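Local structure of endoglucanase (Clostridium thermocellum, 2YIK) at residues His410-Ser415 against Tyr513-Asp518; Arg453-Leu458 against Ser465-Val470; Ser275-Asp280 against Asp320-Thr325. The protein probably hydrolyses internal beta-1,4-glucosidic bonds of cellulose, as a family 9 glycoside hydrolase whose catalytic domain binds zinc and calcium ions. All coordinates share one frame; numbering follows the deposited sequence.

Interaction 1. Residues His410-Ser415 against Tyr513-Asp518; sequences HGDTPS and YRFFGD
R514 and D412 meet in a side-on salt bridge that ties the loop between helices 392-408 and 416-428 to the C-terminal turn of helix 499-516, at the surface of the (alpha/alpha)6 barrel expected of a family 9 glycoside hydrolase. The two side chains cross at about a right angle, with carboxylate and guanidinium planes 38° apart. R514 NE reaches D412 OD1 at 2.9 Å on its syn lone pair, while NH2 takes OD2 on the syn side but well out of the carboxylate plane. The arginine runs extended from CG to NE, which lets it span from the helix to the loop; its remaining nitrogen, NH1, bonds to Q144 OE1.

The F515 ring lies beside the bridge. P414 N stands over one face, offset toward the rim, and R514 CG over the opposite one. Proline and phenylalanine slide past each other in opposite directions, P414 CD coming 3.6 Å from F515 CD1. The F515 ring also touches L404. F516 packs on N419 and R422, meeting the proline obliquely, its CZ 3.8 Å from P414 CB. OD1 of D412 has a second neighbour besides the arginine: F515 CE1, at 3.3 Å.

Interaction 2. Residues Arg453-Leu458 against Ser465-Val470; sequences RAASGL and SPHKYV
Close to H451, the predicted active-site histidine, the short helix 453-456 ends in an ST turn and is joined to the loop that returns past it through S465-V470. The joining is done mainly by backbone. Y469 N donates to A455 O at 3.0 Å, and K468 N donates to S456 O at 2.9 Å, approaching from above that carbonyl plane. H467 CA adds a C-H...O contact to the same S456 oxygen.

The H467 ring lies over the helix end, with S456 CA on one face, 3.7 Å from the ring centroid and 18° off the normal, a CH-pi contact. H467 NE2 is hydrogen-bonded to T489 OG1. S456 OG donates to R453 O at 2.6 Å; its acceptance of L458 N, at 3.3 Å, is what closes the ST turn, and W194 NE1 is a further partner. G457 leaves the helix with positive phi, its CA 3.9 Å from K468 CB.

At one end L458 CD1 lies 3.8 Å from S465 O; toward the other, A454 O meets the edge of the Y469 ring, which stacks on W68. Two successive carbonyls of the last helical turn thus find N-H donors in the loop, while the bond to T489 and the CH-pi contact probably limit how far the H467 ring can turn.

Interaction 3. Residues Ser275-Asp280 against Asp320-Thr325; sequences SSKWQD and DVWSGT. With CA (calcium ion), chain C.
D280 CB lies over one face of the W322 indole, 3.4 Å from the centroid of its five-membered ring and 11° off the normal, a CH-pi contact. Q279 O and K277 NZ come to this indole obliquely, and Q279 CB touches W322 CZ2; the W278 ring has Q279 CD over one face, offset toward the rim. Backed by the W322 indole, D280 turns its carboxylate to a calcium ion: CG stands between the backbone N and the carbonyl carbon (chi1 54°), and both oxygens bind the metal, OD1 at 2.6 Å and OD2 at 2.7 Å. The second oxygen also takes V321 N at 2.9 Å on its anti lone pair, nearly straight at 169°, which should help fix the carboxylate.

K277 binds the ion through its carbonyl O, while its bent side chain puts NZ 3.1 Å from D320 OD2 in a salt bridge. This ammonium, with a long contact to D280 OD2, would ease the repulsion between the two aspartates. D320 OD1 accepts from W322 N in an Asx turn at the start of helix 322-336.

Two waters and D281 complete the coordination, water 1 being held by S275 OG. The arrangement is a calcium site at the N-terminus of helix 279-293, where the ligands K277, D280 and D281 lie close in sequence and D280 links the ion to the start of helix 322-336.

Interaction 3 lies closest to the centre of the chain and is partly buried; interaction 1 is a surface contact, and interaction 2, also partly buried, sits far from the centre on the side opposite interaction 3. The three share no helix and do not touch, the nearest atoms of interactions 1 and 3 being about 11 Å apart. Interaction 2 is nested inside the chain loop that interaction 1 closes. Their chemistry differs accordingly: a two-pronged ion pair beside proline-phenylalanine packing secures a helix end at the surface, backbone bonds hold a short-range turn near the predicted active-site histidine, and a metal with a charge network joins two helix starts deeper inside.

Interaction 1. Residues His410-Ser415 against Tyr513-Asp518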
loop_
_atom_site.group_PDB
_atom_site.type_symbol
_atom_site.label_atom_id
_atom_site.label_comp_id
_atom_site.label_asym_id
_atom_site.label_seq_id
_atom_site.Cartn_x
_atom_site.Cartn_y
_atom_site.Cartn_z
ATOM N N HIS A 410 6.833 8.598 -20.919
ATOM C CA HIS A 410 6.523 9.153 -22.226
ATOM C C HIS A 410 7.307 10.446 -22.427
ATOM O O HIS A 410 6.730 11.525 -22.546
ATOM C CB HIS A 410 5.015 9.409 -22.379
ATOM C CG HIS A 410 4.208 8.156 -22.514
ATOM N ND1 HIS A 410 3.885 7.355 -21.435
ATOM C CD2 HIS A 410 3.730 7.509 -23.605
ATOM C CE1 HIS A 410 3.255 6.277 -21.855
ATOM N NE2 HIS A 410 3.148 6.345 -23.174
ATOM N N GLY A 411 8.630 10.322 -22.457
ATOM C CA GLY A 411 9.488 11.479 -22.653
ATOM C C GLY A 411 10.016 12.036 -21.344
ATOM O O GLY A 411 10.845 12.948 -21.336
ATOM N N ASP A 412 9.540 11.474 -20.236
ATOM C CA ASP A 412 9.941 11.914 -18.902
ATOM C C ASP A 412 9.874 13.436 -18.816
ATOM O O ASP A 412 10.836 14.103 -18.429
ATOM C CB ASP A 412 11.359 11.421 -18.573
ATOM C CG ASP A 412 11.703 11.562 -17.094
ATOM O OD1 ASP A 412 10.785 11.764 -16.267
ATOM O OD2 ASP A 412 12.897 11.457 -16.744
ATOM N N THR A 413 8.721 13.978 -19.186
ATOM C CA THR A 413 8.499 15.414 -19.147
ATOM C C THR A 413 7.022 15.587 -18.815
ATOM O O THR A 413 6.194 14.746 -19.184
ATOM C CB THR A 413 8.840 16.071 -20.528
ATOM O OG1 THR A 413 8.796 17.496 -20.413
ATOM C CG2 THR A 413 7.852 15.638 -21.601
ATOM N N PRO A 414 6.672 16.661 -18.091
ATOM C CA PRO A 414 5.265 16.860 -17.747
ATOM C C PRO A 414 4.391 17.230 -18.910
ATOM O O PRO A 414 4.739 18.067 -19.753
ATOM C CB PRO A 414 5.312 17.960 -16.703
ATOM C CG PRO A 414 6.478 18.783 -17.144
ATOM C CD PRO A 414 7.513 17.724 -17.510
ATOM N N SER A 415 3.229 16.600 -18.902
ATOM C CA SER A 415 2.203 16.774 -19.899
ATOM C C SER A 415 0.943 17.248 -19.154
ATOM O O SER A 415 1.000 17.609 -17.960
ATOM C CB SER A 415 1.927 15.423 -20.611
ATOM O OG SER A 415 1.122 14.492 -19.839
ATOM N N TYR A 513 7.722 16.447 -7.533
ATOM C CA TYR A 513 9.005 17.096 -7.319
ATOM C C TYR A 513 9.875 16.852 -8.546
ATOM O O TYR A 513 10.659 17.709 -8.960
ATOM C CB TYR A 513 9.703 16.530 -6.085
ATOM C CG TYR A 513 10.990 17.256 -5.792
ATOM C CD1 TYR A 513 10.978 18.553 -5.275
ATOM C CD2 TYR A 513 12.221 16.674 -6.092
ATOM C CE1 TYR A 513 12.170 19.258 -5.064
ATOM C CE2 TYR A 513 13.410 17.366 -5.890
ATOM C CZ TYR A 513 13.378 18.656 -5.377
ATOM O OH TYR A 513 14.560 19.333 -5.177
ATOM N N ARG A 514 9.723 15.673 -9.133
ATOM C CA ARG A 514 10.487 15.313 -10.313
ATOM C C ARG A 514 10.300 16.298 -11.463
ATOM O O ARG A 514 11.270 16.718 -12.091
ATOM C CB ARG A 514 10.084 13.918 -10.786
ATOM C CG ARG A 514 10.849 13.423 -12.008
ATOM C CD ARG A 514 10.412 12.016 -12.398
ATOM N NE ARG A 514 11.274 11.425 -13.415
ATOM C CZ ARG A 514 12.222 10.521 -13.171
ATOM N NH1 ARG A 514 12.434 10.091 -11.940
ATOM N NH2 ARG A 514 12.965 10.056 -14.165
ATOM N N PHE A 515 9.052 16.668 -11.735
ATOM C CA PHE A 515 8.757 17.571 -12.845
ATOM C C PHE A 515 8.602 19.043 -12.478
ATOM O O PHE A 515 8.787 19.904 -13.328
ATOM C CB PHE A 515 7.469 17.134 -13.563
ATOM C CG PHE A 515 7.503 15.728 -14.100
ATOM C CD1 PHE A 515 8.495 15.328 -14.989
ATOM C CD2 PHE A 515 6.517 14.810 -13.742
ATOM C CE1 PHE A 515 8.506 14.038 -15.515
ATOM C CE2 PHE A 515 6.518 13.516 -14.262
ATOM C CZ PHE A 515 7.517 13.131 -15.153
ATOM N N PHE A 516 8.268 19.332 -11.222
ATOM C CA PHE A 516 8.031 20.710 -10.798
ATOM C C PHE A 516 8.878 21.264 -9.650
ATOM O O PHE A 516 8.670 22.402 -9.234
ATOM C CB PHE A 516 6.550 20.877 -10.428
ATOM C CG PHE A 516 5.595 20.420 -11.500
ATOM C CD1 PHE A 516 5.553 21.068 -12.732
ATOM C CD2 PHE A 516 4.761 19.327 -11.287
ATOM C CE1 PHE A 516 4.696 20.639 -13.742
ATOM C CE2 PHE A 516 3.899 18.886 -12.286
ATOM C CZ PHE A 516 3.865 19.541 -13.519
ATOM N N GLY A 517 9.828 20.490 -9.134
ATOM C CA GLY A 517 10.635 20.996 -8.035
ATOM C C GLY A 517 11.597 22.119 -8.404
ATOM O O GLY A 517 12.203 22.062 -9.478
ATOM N N ASP A 518 11.711 23.150 -7.548
ATOM C CA ASP A 518 12.660 24.265 -7.770
ATOM C C ASP A 518 13.655 24.203 -6.649
ATOM O O ASP A 518 13.635 23.310 -5.800
ATOM C CB ASP A 518 12.139 25.706 -7.576
ATOM C CG ASP A 518 10.704 25.897 -7.885
ATOM O OD1 ASP A 518 10.361 25.936 -9.080
ATOM O OD2 ASP A 518 9.921 26.058 -6.925
#

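Interaction 2. Residues Arg453-Leu458 against Ser465-Val470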
loop_
_atom_site.group_PDB
_atom_site.type_symbol
_atom_site.label_atom_id
_atom_site.label_comp_id
_atom_site.label_asym_id
_atom_site.label_seq_id
_atom_site.Cartn_x
_atom_site.Cartn_y
_atom_site.Cartn_z
ATOM N N ARG A 453 -5.916 6.993 17.064
ATOM C CA ARG A 453 -5.714 6.721 18.484
ATOM C C ARG A 453 -4.423 7.281 19.094
ATOM O O ARG A 453 -4.487 8.139 19.973
ATOM C CB ARG A 453 -5.803 5.217 18.745
ATOM C CG ARG A 453 -7.223 4.686 18.680
ATOM C CD ARG A 453 -7.281 3.167 18.716
ATOM N NE ARG A 453 -8.664 2.694 18.735
ATOM C CZ ARG A 453 -9.537 2.894 17.754
ATOM N NH1 ARG A 453 -9.172 3.559 16.667
ATOM N NH2 ARG A 453 -10.774 2.430 17.859
ATOM N N ALA A 454 -3.264 6.815 18.626
ATOM C CA ALA A 454 -1.974 7.264 19.166
ATOM C C ALA A 454 -1.712 8.771 19.136
ATOM O O ALA A 454 -1.312 9.353 20.146
ATOM C CB ALA A 454 -0.831 6.543 18.460
ATOM N N ALA A 455 -1.926 9.405 17.988
ATOM C CA ALA A 455 -1.674 10.838 17.889
ATOM C C ALA A 455 -2.577 11.671 18.799
ATOM O O ALA A 455 -2.136 12.665 19.374
ATOM C CB ALA A 455 -1.818 11.301 16.441
ATOM N N SER A 456 -3.833 11.256 18.932
ATOM C CA SER A 456 -4.795 11.980 19.756
ATOM C C SER A 456 -4.360 12.135 21.215
ATOM O O SER A 456 -4.462 13.223 21.785
ATOM C CB SER A 456 -6.163 11.293 19.703
ATOM O OG SER A 456 -6.163 10.070 20.428
ATOM N N GLY A 457 -3.870 11.057 21.818
ATOM C CA GLY A 457 -3.455 11.128 23.210
ATOM C C GLY A 457 -4.678 11.227 24.108
ATOM O O GLY A 457 -4.578 11.623 25.273
ATOM N N LEU A 458 -5.837 10.860 23.564
ATOM C CA LEU A 458 -7.099 10.907 24.295
ATOM C C LEU A 458 -7.593 9.494 24.616
ATOM O O LEU A 458 -7.011 8.507 24.159
ATOM C CB LEU A 458 -8.141 11.654 23.457
ATOM C CG LEU A 458 -7.646 13.008 22.915
ATOM C CD1 LEU A 458 -8.724 13.658 22.082
ATOM C CD2 LEU A 458 -7.248 13.923 24.067
ATOM N N SER A 465 -10.693 17.720 22.696
ATOM C CA SER A 465 -9.445 18.398 23.029
ATOM C C SER A 465 -8.390 18.268 21.941
ATOM O O SER A 465 -8.458 17.362 21.107
ATOM C CB SER A 465 -8.878 17.818 24.319
ATOM O OG SER A 465 -9.915 17.661 25.263
ATOM N N PRO A 466 -7.394 19.175 21.943
ATOM C CA PRO A 466 -6.322 19.133 20.949
ATOM C C PRO A 466 -5.612 17.793 21.104
ATOM O O PRO A 466 -5.630 17.190 22.181
ATOM C CB PRO A 466 -5.411 20.290 21.363
ATOM C CG PRO A 466 -6.353 21.265 21.997
ATOM C CD PRO A 466 -7.262 20.360 22.814
ATOM N N HIS A 467 -4.989 17.322 20.030
ATOM C CA HIS A 467 -4.264 16.064 20.091
ATOM C C HIS A 467 -2.975 16.308 20.850
ATOM O O HIS A 467 -2.428 17.405 20.818
ATOM C CB HIS A 467 -3.956 15.552 18.681
ATOM C CG HIS A 467 -5.149 14.991 17.975
ATOM N ND1 HIS A 467 -5.058 14.303 16.782
ATOM C CD2 HIS A 467 -6.464 15.010 18.294
ATOM C CE1 HIS A 467 -6.262 13.922 16.401
ATOM N NE2 HIS A 467 -7.136 14.341 17.303
ATOM N N LYS A 468 -2.493 15.288 21.546
ATOM C CA LYS A 468 -1.265 15.430 22.311
ATOM C C LYS A 468 -0.065 15.458 21.359
ATOM O O LYS A 468 0.955 16.113 21.635
ATOM C CB LYS A 468 -1.159 14.277 23.325
ATOM C CG LYS A 468 0.054 14.337 24.246
ATOM C CD LYS A 468 0.227 15.725 24.863
ATOM C CE LYS A 468 1.690 15.987 25.244
ATOM N NZ LYS A 468 2.257 17.122 24.428
ATOM N N TYR A 469 -0.201 14.782 20.217
ATOM C CA TYR A 469 0.878 14.712 19.230
ATOM C C TYR A 469 0.421 15.016 17.808
ATOM O O TYR A 469 -0.703 14.705 17.422
ATOM C CB TYR A 469 1.506 13.321 19.268
ATOM C CG TYR A 469 1.864 12.878 20.662
ATOM C CD1 TYR A 469 2.927 13.462 21.348
ATOM C CD2 TYR A 469 1.121 11.891 21.306
ATOM C CE1 TYR A 469 3.243 13.069 22.650
ATOM C CE2 TYR A 469 1.425 11.494 22.604
ATOM C CZ TYR A 469 2.485 12.084 23.270
ATOM O OH TYR A 469 2.783 11.686 24.558
ATOM N N VAL A 470 1.314 15.615 17.031
ATOM C CA VAL A 470 1.020 15.968 15.646
ATOM C C VAL A 470 1.364 14.811 14.706
ATOM O O VAL A 470 2.528 14.417 14.588
ATOM C CB VAL A 470 1.818 17.220 15.214
ATOM C CG1 VAL A 470 1.462 17.600 13.783
ATOM C CG2 VAL A 470 1.521 18.384 16.167
#

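Interaction 3. Residues Ser275-Asp280 against Asp320-Thr325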
loop_
_atom_site.group_PDB
_atom_site.type_symbol
_atom_site.label_atom_id
_atom_site.label_comp_id
_atom_site.label_asym_id
_atom_site.label_seq_id
_atom_site.Cartn_x
_atom_site.Cartn_y
_atom_site.Cartn_z
ATOM N N SER A 275 -12.899 -7.996 0.056
ATOM C CA SER A 275 -12.177 -8.132 -1.210
ATOM C C SER A 275 -13.045 -8.542 -2.393
ATOM O O SER A 275 -13.735 -9.557 -2.337
ATOM C CB SER A 275 -11.038 -9.145 -1.037
ATOM O OG SER A 275 -10.278 -9.284 -2.223
ATOM N N SER A 276 -12.989 -7.761 -3.469
ATOM C CA SER A 276 -13.772 -8.051 -4.671
ATOM C C SER A 276 -13.208 -9.218 -5.476
ATOM O O SER A 276 -13.949 -10.112 -5.873
ATOM C CB SER A 276 -13.840 -6.821 -5.571
ATOM O OG SER A 276 -14.456 -5.751 -4.886
ATOM N N LYS A 277 -11.904 -9.212 -5.732
ATOM C CA LYS A 277 -11.317 -10.301 -6.504
ATOM C C LYS A 277 -9.833 -10.517 -6.277
ATOM O O LYS A 277 -9.160 -9.715 -5.644
ATOM C CB LYS A 277 -11.554 -10.088 -7.996
ATOM C CG LYS A 277 -10.802 -8.912 -8.568
ATOM C CD LYS A 277 -11.476 -7.604 -8.176
ATOM C CE LYS A 277 -10.483 -6.435 -8.085
ATOM N NZ LYS A 277 -10.544 -5.499 -9.257
ATOM N N TRP A 278 -9.330 -11.614 -6.829
ATOM C CA TRP A 278 -7.931 -11.971 -6.693
ATOM C C TRP A 278 -7.143 -11.807 -7.988
ATOM O O TRP A 278 -5.919 -11.701 -7.955
ATOM C CB TRP A 278 -7.807 -13.426 -6.231
ATOM C CG TRP A 278 -8.417 -14.419 -7.196
ATOM C CD1 TRP A 278 -9.680 -14.947 -7.144
ATOM C CD2 TRP A 278 -7.789 -14.995 -8.354
ATOM N NE1 TRP A 278 -9.871 -15.819 -8.188
ATOM C CE2 TRP A 278 -8.733 -15.876 -8.938
ATOM C CE3 TRP A 278 -6.521 -14.869 -8.936
ATOM C CZ2 TRP A 278 -8.450 -16.609 -10.102
ATOM C CZ3 TRP A 278 -6.241 -15.609 -10.099
ATOM C CH2 TRP A 278 -7.204 -16.473 -10.658
ATOM N N GLN A 279 -7.836 -11.779 -9.122
ATOM C CA GLN A 279 -7.152 -11.680 -10.407
ATOM C C GLN A 279 -6.256 -10.463 -10.612
ATOM O O GLN A 279 -5.204 -10.577 -11.239
ATOM C CB GLN A 279 -8.153 -11.803 -11.565
ATOM C CG GLN A 279 -8.778 -13.192 -11.665
ATOM C CD GLN A 279 -10.080 -13.316 -10.898
ATOM O OE1 GLN A 279 -10.288 -12.660 -9.877
ATOM N NE2 GLN A 279 -10.965 -14.175 -11.387
ATOM N N ASP A 280 -6.650 -9.305 -10.090
ATOM C CA ASP A 280 -5.817 -8.116 -10.246
ATOM C C ASP A 280 -4.539 -8.239 -9.411
ATOM O O ASP A 280 -3.457 -7.921 -9.893
ATOM C CB ASP A 280 -6.589 -6.862 -9.847
ATOM C CG ASP A 280 -7.163 -6.961 -8.466
ATOM O OD1 ASP A 280 -7.770 -8.008 -8.164
ATOM O OD2 ASP A 280 -7.023 -5.993 -7.691
ATOM N N ASP A 320 -8.426 -2.855 -5.682
ATOM C CA ASP A 320 -8.326 -2.938 -7.137
ATOM C C ASP A 320 -6.999 -2.387 -7.640
ATOM O O ASP A 320 -6.803 -1.178 -7.714
ATOM C CB ASP A 320 -9.461 -2.167 -7.806
ATOM C CG ASP A 320 -9.522 -2.411 -9.304
ATOM O OD1 ASP A 320 -8.457 -2.578 -9.939
ATOM O OD2 ASP A 320 -10.638 -2.426 -9.850
ATOM N N VAL A 321 -6.092 -3.283 -8.002
ATOM C CA VAL A 321 -4.789 -2.868 -8.488
ATOM C C VAL A 321 -4.614 -3.106 -9.990
ATOM O O VAL A 321 -3.494 -3.254 -10.481
ATOM C CB VAL A 321 -3.660 -3.579 -7.693
ATOM C CG1 VAL A 321 -3.725 -3.151 -6.226
ATOM C CG2 VAL A 321 -3.785 -5.111 -7.826
ATOM N N TRP A 322 -5.725 -3.133 -10.722
ATOM C CA TRP A 322 -5.669 -3.334 -12.172
ATOM C C TRP A 322 -4.913 -2.200 -12.882
ATOM O O TRP A 322 -4.145 -2.450 -13.806
ATOM C CB TRP A 322 -7.082 -3.434 -12.771
ATOM C CG TRP A 322 -7.740 -4.800 -12.688
ATOM C CD1 TRP A 322 -8.986 -5.076 -12.202
ATOM C CD2 TRP A 322 -7.205 -6.055 -13.161
ATOM N NE1 TRP A 322 -9.258 -6.421 -12.322
ATOM C CE2 TRP A 322 -8.183 -7.048 -12.881
ATOM C CE3 TRP A 322 -5.985 -6.441 -13.733
ATOM C CZ2 TRP A 322 -7.994 -8.399 -13.230
ATOM C CZ3 TRP A 322 -5.798 -7.789 -14.074
ATOM C CH2 TRP A 322 -6.791 -8.752 -13.793
ATOM N N SER A 323 -5.125 -0.956 -12.460
ATOM C CA SER A 323 -4.453 0.159 -13.113
ATOM C C SER A 323 -2.952 0.121 -12.878
ATOM O O SER A 323 -2.180 0.434 -13.772
ATOM C CB SER A 323 -5.043 1.508 -12.667
ATOM O OG SER A 323 -5.030 1.658 -11.265
ATOM N N GLY A 324 -2.540 -0.269 -11.677
ATOM C CA GLY A 324 -1.118 -0.365 -11.394
ATOM C C GLY A 324 -0.534 -1.483 -12.245
ATOM O O GLY A 324 0.554 -1.355 -12.811
ATOM N N THR A 325 -1.275 -2.582 -12.338
ATOM C CA THR A 325 -0.852 -3.733 -13.126
ATOM C C THR A 325 -0.641 -3.305 -14.576
ATOM O O THR A 325 0.386 -3.610 -15.176
ATOM C CB THR A 325 -1.911 -4.871 -13.060
ATOM O OG1 THR A 325 -2.027 -5.338 -11.712
ATOM C CG2 THR A 325 -1.515 -6.037 -13.946
HETATM CA CA CA C . -8.143 -7.450 -5.686
HETATM O O HOH W 1 -9.861 -7.285 -3.754
HETATM O O HOH W 2 -6.729 -5.675 -4.423
#